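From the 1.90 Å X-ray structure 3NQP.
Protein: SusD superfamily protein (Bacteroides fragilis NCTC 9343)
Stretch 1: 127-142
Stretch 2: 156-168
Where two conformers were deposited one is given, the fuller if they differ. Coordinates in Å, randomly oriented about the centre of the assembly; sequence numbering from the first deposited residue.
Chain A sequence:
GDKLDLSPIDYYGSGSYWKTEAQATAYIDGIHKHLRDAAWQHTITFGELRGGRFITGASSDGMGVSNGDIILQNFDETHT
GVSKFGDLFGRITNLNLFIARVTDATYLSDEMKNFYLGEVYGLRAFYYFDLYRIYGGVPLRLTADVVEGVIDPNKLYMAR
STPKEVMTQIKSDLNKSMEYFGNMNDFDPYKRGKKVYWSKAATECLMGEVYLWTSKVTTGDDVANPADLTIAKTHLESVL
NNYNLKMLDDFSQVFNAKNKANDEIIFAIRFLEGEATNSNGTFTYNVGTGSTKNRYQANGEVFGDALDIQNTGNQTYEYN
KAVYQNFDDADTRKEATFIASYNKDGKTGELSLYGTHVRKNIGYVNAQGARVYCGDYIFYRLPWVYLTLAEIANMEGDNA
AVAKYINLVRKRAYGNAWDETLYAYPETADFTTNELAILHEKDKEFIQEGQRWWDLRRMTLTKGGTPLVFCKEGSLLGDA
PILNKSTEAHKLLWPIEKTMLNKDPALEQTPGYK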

# COMPACT_ATOMS: atom_id res chain seq x y z
N TYR A 127 -7.59 10.09 -1.99
CA TYR A 127 -8.02 9.61 -3.27
C TYR A 127 -7.30 10.35 -4.39
O TYR A 127 -6.81 9.74 -5.32
CB TYR A 127 -9.53 9.78 -3.44
CG TYR A 127 -10.38 8.75 -2.72
CD1 TYR A 127 -10.26 7.37 -2.97
CD2 TYR A 127 -11.36 9.14 -1.83
CE1 TYR A 127 -11.09 6.42 -2.33
CE2 TYR A 127 -12.20 8.20 -1.20
CZ TYR A 127 -12.08 6.86 -1.45
OH TYR A 127 -12.94 5.98 -0.81
N TYR A 128 -7.21 11.67 -4.29
CA TYR A 128 -6.55 12.40 -5.37
C TYR A 128 -5.06 12.09 -5.50
O TYR A 128 -4.49 12.24 -6.58
CB TYR A 128 -6.81 13.91 -5.26
CG TYR A 128 -8.08 14.32 -6.00
CD1 TYR A 128 -8.18 14.24 -7.40
CD2 TYR A 128 -9.18 14.74 -5.32
CE1 TYR A 128 -9.36 14.58 -8.08
CE2 TYR A 128 -10.36 15.13 -5.98
CZ TYR A 128 -10.44 15.05 -7.36
OH TYR A 128 -11.61 15.44 -8.00
N PHE A 129 -4.42 11.66 -4.41
CA PHE A 129 -2.99 11.32 -4.43
C PHE A 129 -2.76 9.98 -5.15
O PHE A 129 -1.77 9.83 -5.88
CB PHE A 129 -2.41 11.33 -3.01
CG PHE A 129 -0.92 11.04 -2.92
CD1 PHE A 129 -0.00 11.69 -3.71
CD2 PHE A 129 -0.45 10.11 -1.99
CE1 PHE A 129 1.35 11.43 -3.60
CE2 PHE A 129 0.89 9.83 -1.86
CZ PHE A 129 1.81 10.51 -2.68
N ASP A 130 -3.66 9.01 -4.96
CA ASP A 130 -3.65 7.80 -5.81
C ASP A 130 -3.83 8.21 -7.29
O ASP A 130 -3.07 7.76 -8.17
CB ASP A 130 -4.69 6.79 -5.39
CG ASP A 130 -4.19 5.80 -4.29
OD1 ASP A 130 -3.07 5.97 -3.76
OD2 ASP A 130 -4.95 4.88 -3.96
N LEU A 131 -4.83 9.05 -7.57
CA LEU A 131 -5.08 9.45 -8.96
C LEU A 131 -3.86 10.17 -9.54
O LEU A 131 -3.47 9.92 -10.69
CB LEU A 131 -6.35 10.32 -9.08
CG LEU A 131 -7.68 9.56 -8.85
CD1 LEU A 131 -8.79 10.53 -8.83
CD2 LEU A 131 -7.97 8.47 -9.88
N TYR A 132 -3.20 11.01 -8.75
CA TYR A 132 -1.98 11.72 -9.24
C TYR A 132 -0.83 10.76 -9.52
O TYR A 132 -0.13 10.89 -10.51
CB TYR A 132 -1.55 12.77 -8.21
CG TYR A 132 -0.25 13.49 -8.41
CD1 TYR A 132 0.94 12.91 -8.02
CD2 TYR A 132 -0.21 14.76 -9.02
CE1 TYR A 132 2.13 13.55 -8.18
CE2 TYR A 132 1.00 15.45 -9.16
CZ TYR A 132 2.17 14.84 -8.73
OH TYR A 132 3.39 15.47 -8.85
N ARG A 133 -0.60 9.79 -8.63
CA ARG A 133 0.49 8.85 -8.84
C ARG A 133 0.25 7.87 -9.99
O ARG A 133 1.19 7.39 -10.63
CB ARG A 133 0.78 8.09 -7.55
CG ARG A 133 1.34 9.02 -6.47
CD ARG A 133 1.76 8.24 -5.22
NE ARG A 133 0.61 7.71 -4.54
CZ ARG A 133 0.66 7.01 -3.43
NH1 ARG A 133 1.83 6.77 -2.83
NH2 ARG A 133 -0.45 6.58 -2.88
N ILE A 134 -1.01 7.54 -10.23
CA ILE A 134 -1.37 6.61 -11.29
C ILE A 134 -1.48 7.34 -12.63
O ILE A 134 -0.95 6.87 -13.59
CB ILE A 134 -2.71 5.92 -10.97
CG1 ILE A 134 -2.56 5.02 -9.75
CG2 ILE A 134 -3.31 5.13 -12.21
CD1 ILE A 134 -1.71 3.77 -10.00
N TYR A 135 -2.16 8.48 -12.66
CA TYR A 135 -2.50 9.15 -13.93
C TYR A 135 -1.80 10.49 -14.15
O TYR A 135 -1.80 10.97 -15.29
CB TYR A 135 -4.01 9.42 -13.99
CG TYR A 135 -4.84 8.17 -14.00
CD1 TYR A 135 -4.90 7.37 -15.12
CD2 TYR A 135 -5.56 7.77 -12.87
CE1 TYR A 135 -5.63 6.20 -15.12
CE2 TYR A 135 -6.30 6.61 -12.87
CZ TYR A 135 -6.34 5.83 -14.00
OH TYR A 135 -7.08 4.66 -14.01
N GLY A 136 -1.27 11.11 -13.09
CA GLY A 136 -0.76 12.48 -13.20
C GLY A 136 -1.91 13.48 -13.16
O GLY A 136 -2.60 13.63 -12.14
N GLY A 137 -2.17 14.13 -14.28
CA GLY A 137 -3.34 14.95 -14.39
C GLY A 137 -4.63 14.15 -14.54
O GLY A 137 -4.67 13.16 -15.25
N VAL A 138 -5.66 14.60 -13.82
CA VAL A 138 -7.01 14.01 -13.85
C VAL A 138 -8.03 15.15 -13.70
O VAL A 138 -7.66 16.25 -13.26
CB VAL A 138 -7.26 13.02 -12.69
CG1 VAL A 138 -6.33 11.76 -12.80
CG2 VAL A 138 -7.16 13.74 -11.33
N PRO A 139 -9.30 14.90 -14.03
CA PRO A 139 -10.33 15.92 -13.81
C PRO A 139 -10.39 16.32 -12.34
O PRO A 139 -10.30 15.45 -11.48
CB PRO A 139 -11.63 15.20 -14.19
CG PRO A 139 -11.22 14.13 -15.13
CD PRO A 139 -9.87 13.68 -14.64
N LEU A 140 -10.51 17.61 -12.04
CA LEU A 140 -10.63 18.04 -10.65
C LEU A 140 -12.10 18.30 -10.30
O LEU A 140 -12.59 19.43 -10.43
CB LEU A 140 -9.80 19.30 -10.36
CG LEU A 140 -8.36 19.11 -9.96
CD1 LEU A 140 -7.68 20.50 -9.78
CD2 LEU A 140 -8.25 18.18 -8.66
N ARG A 141 -12.78 17.24 -9.86
CA ARG A 141 -14.16 17.33 -9.38
C ARG A 141 -14.17 17.68 -7.91
O ARG A 141 -13.78 16.87 -7.06
CB ARG A 141 -14.90 16.01 -9.61
CG ARG A 141 -14.92 15.60 -11.07
CD ARG A 141 -16.11 14.75 -11.48
NE ARG A 141 -16.40 14.90 -12.92
CZ ARG A 141 -15.79 14.22 -13.89
NH1 ARG A 141 -14.83 13.32 -13.62
NH2 ARG A 141 -16.14 14.44 -15.16
N LEU A 142 -14.63 18.90 -7.62
CA LEU A 142 -14.65 19.44 -6.26
C LEU A 142 -16.05 19.92 -5.77
O LEU A 142 -16.24 20.16 -4.58
CB LEU A 142 -13.64 20.60 -6.15
CG LEU A 142 -12.19 20.26 -6.53
CD1 LEU A 142 -11.28 21.52 -6.55
CD2 LEU A 142 -11.66 19.17 -5.57
N LEU A 156 -20.48 14.55 -16.19
CA LEU A 156 -19.17 14.16 -16.73
C LEU A 156 -18.61 15.31 -17.59
O LEU A 156 -18.90 16.48 -17.33
CB LEU A 156 -19.28 12.85 -17.51
N TYR A 157 -17.80 14.97 -18.60
CA TYR A 157 -17.28 15.90 -19.63
C TYR A 157 -16.45 17.07 -19.09
O TYR A 157 -16.66 18.24 -19.46
CB TYR A 157 -18.39 16.37 -20.57
CG TYR A 157 -19.06 15.23 -21.32
CD1 TYR A 157 -19.70 14.19 -20.62
CD2 TYR A 157 -19.08 15.19 -22.71
CE1 TYR A 157 -20.32 13.15 -21.27
CE2 TYR A 157 -19.71 14.15 -23.39
CZ TYR A 157 -20.33 13.13 -22.65
OH TYR A 157 -20.96 12.08 -23.30
N MSE A 158 -15.48 16.72 -18.25
CA MSE A 158 -14.51 17.66 -17.71
C MSE A 158 -13.10 17.25 -18.18
O MSE A 158 -12.77 16.07 -18.19
CB MSE A 158 -14.57 17.63 -16.18
CG MSE A 158 -13.74 18.69 -15.52
SE MSE A 158 -13.93 18.53 -13.60
CE MSE A 158 -15.79 18.11 -13.58
N ALA A 159 -12.30 18.24 -18.57
CA ALA A 159 -10.93 18.04 -18.98
C ALA A 159 -10.07 17.63 -17.76
O ALA A 159 -10.36 18.00 -16.62
CB ALA A 159 -10.37 19.35 -19.63
N ARG A 160 -9.00 16.88 -18.03
CA ARG A 160 -7.99 16.60 -17.03
C ARG A 160 -7.27 17.88 -16.64
O ARG A 160 -6.79 18.57 -17.50
CB ARG A 160 -7.01 15.58 -17.56
CG ARG A 160 -7.68 14.28 -17.95
CD ARG A 160 -6.76 13.30 -18.67
NE ARG A 160 -5.69 12.76 -17.84
CZ ARG A 160 -5.03 11.64 -18.13
NH1 ARG A 160 -5.31 10.93 -19.20
NH2 ARG A 160 -4.06 11.23 -17.34
N SER A 161 -7.17 18.18 -15.35
CA SER A 161 -6.29 19.27 -14.88
C SER A 161 -4.85 18.77 -14.91
O SER A 161 -4.62 17.56 -14.94
CB SER A 161 -6.64 19.69 -13.47
OG SER A 161 -7.87 20.38 -13.44
N THR A 162 -3.88 19.70 -14.89
CA THR A 162 -2.47 19.28 -14.94
C THR A 162 -2.02 18.64 -13.59
O THR A 162 -2.65 18.86 -12.54
CB THR A 162 -1.55 20.45 -15.21
OG1 THR A 162 -1.53 21.29 -14.07
CG2 THR A 162 -1.99 21.29 -16.53
N PRO A 163 -0.92 17.86 -13.62
CA PRO A 163 -0.42 17.34 -12.33
C PRO A 163 -0.22 18.42 -11.25
O PRO A 163 -0.64 18.24 -10.09
CB PRO A 163 0.92 16.71 -12.69
CG PRO A 163 0.71 16.23 -14.08
CD PRO A 163 -0.14 17.34 -14.74
N LYS A 164 0.42 19.52 -11.61
CA LYS A 164 0.58 20.62 -10.64
C LYS A 164 -0.74 21.10 -10.06
O LYS A 164 -0.84 21.32 -8.85
CB LYS A 164 1.33 21.81 -11.24
CG LYS A 164 1.32 23.04 -10.33
CD LYS A 164 2.17 22.86 -9.07
CE LYS A 164 2.52 24.24 -8.45
NZ LYS A 164 3.24 24.18 -7.16
N GLU A 165 -1.76 21.27 -10.91
CA GLU A 165 -3.08 21.72 -10.42
C GLU A 165 -3.67 20.69 -9.45
O GLU A 165 -4.23 21.08 -8.43
CB GLU A 165 -4.06 21.95 -11.55
CG GLU A 165 -3.69 23.18 -12.41
CD GLU A 165 -4.54 23.29 -13.66
OE1 GLU A 165 -4.79 22.31 -14.35
OE2 GLU A 165 -4.93 24.41 -13.98
N VAL A 166 -3.55 19.39 -9.78
CA VAL A 166 -4.06 18.29 -8.91
C VAL A 166 -3.32 18.31 -7.56
O VAL A 166 -3.95 18.18 -6.48
CB VAL A 166 -3.94 16.92 -9.59
CG1 VAL A 166 -4.30 15.79 -8.66
CG2 VAL A 166 -4.84 16.88 -10.88
N MSE A 167 -2.00 18.46 -7.60
CA MSE A 167 -1.20 18.46 -6.36
C MSE A 167 -1.46 19.72 -5.53
O MSE A 167 -1.42 19.68 -4.30
CB MSE A 167 0.30 18.40 -6.67
CG MSE A 167 1.17 18.20 -5.41
SE MSE A 167 0.67 16.77 -4.20
CE MSE A 167 1.19 15.23 -5.22
N THR A 168 -1.69 20.83 -6.19
CA THR A 168 -2.08 22.04 -5.44
C THR A 168 -3.33 21.74 -4.59
O THR A 168 -3.38 22.12 -3.42
CB THR A 168 -2.26 23.23 -6.38
OG1 THR A 168 -0.96 23.51 -6.92
CG2 THR A 168 -2.80 24.46 -5.67
O HOH W 1 -10.25 19.40 -14.33
O HOH W 2 -14.48 13.95 -18.01

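Two helix-loop segments of one chain pack together, burying 908 Å² in all. Helix 127-135 and helix 163-168 run nearly antiparallel (161° between their directions), their axes 10.0 Å apart at closest approach. The loop after the first helix lies against the loop before the second, with CA atoms 4.3 Å apart at Gly137 and Pro163 and 4.0 Å apart at Pro139 and Arg160.

Backbone contacts join the loops. Ser161 N donates to Val138 O (2.9 Å), and Pro139 CA approaches Ala159 O at 3.5 Å in a CA-H...O contact. Gly136 leaves the helix with positive phi, a conformation that favours glycine. At Gly137 the fit is tighter still: its CA lies 3.0 Å from Ser161 O, and an ideal CB would stand 2.3 Å from that oxygen, a clash. Water 1 extends the seam, accepting from Leu140 N (2.9 Å from its O) and donating to Ala159 O (2.7 Å from its O).

Arg160 supplies the side-chain hydrogen bonds across the contact. Its NE and NH2 both donate to Gly137 O, at 2.8 and 2.9 Å, so one carbonyl meets the edge of the guanidinium through two donors. This anchors the turn to a charged group whose outer nitrogens also bond elsewhere in the structure.

Where the second helix meets the first helix and the loop after it, the contact is mostly apolar. Val166, with CA-to-CB directed toward the first stretch, has its CG1 4.1 Å from Tyr132 CB and its CG2 3.9 Å from Val138 CG2; Leu140 CG lies 4.3 Å from that same Val166 CG2. The Tyr132 ring is contacted in two ways. The methyl CE of selenomethionine Met167 sits over one face, 3.5 Å from the ring centroid (CG through CZ) and 12° off the normal, a CH-pi contact that sets a polarised methyl against the pi cloud. Near the ring plane, Pro163 O approaches Tyr132 CE2 at 3.4 Å, where the ring edge is weakly positive. Met167 CE also reaches Phe129 CD1 at 4.0 Å.

At the far end of the loops, selenomethionine Met158, with CA-to-CB directed toward the first stretch, has its SE 4.1 Å from Pro139 CB and 3.6 Å from Leu140 O, and its CE 3.3 Å from Arg141 NE. Water 2 accepts from Met158 N (3.0 Å from its O) and, weakly, from Arg141 NH2 (3.3 Å).

Within stretch 2, Thr162 caps the helix: Glu165 N donates to Thr162 OG1 (3.2 Å), while Thr162 N donates to Glu165 OE1 (2.8 Å), a reciprocal pair that ties the helix start to its loop.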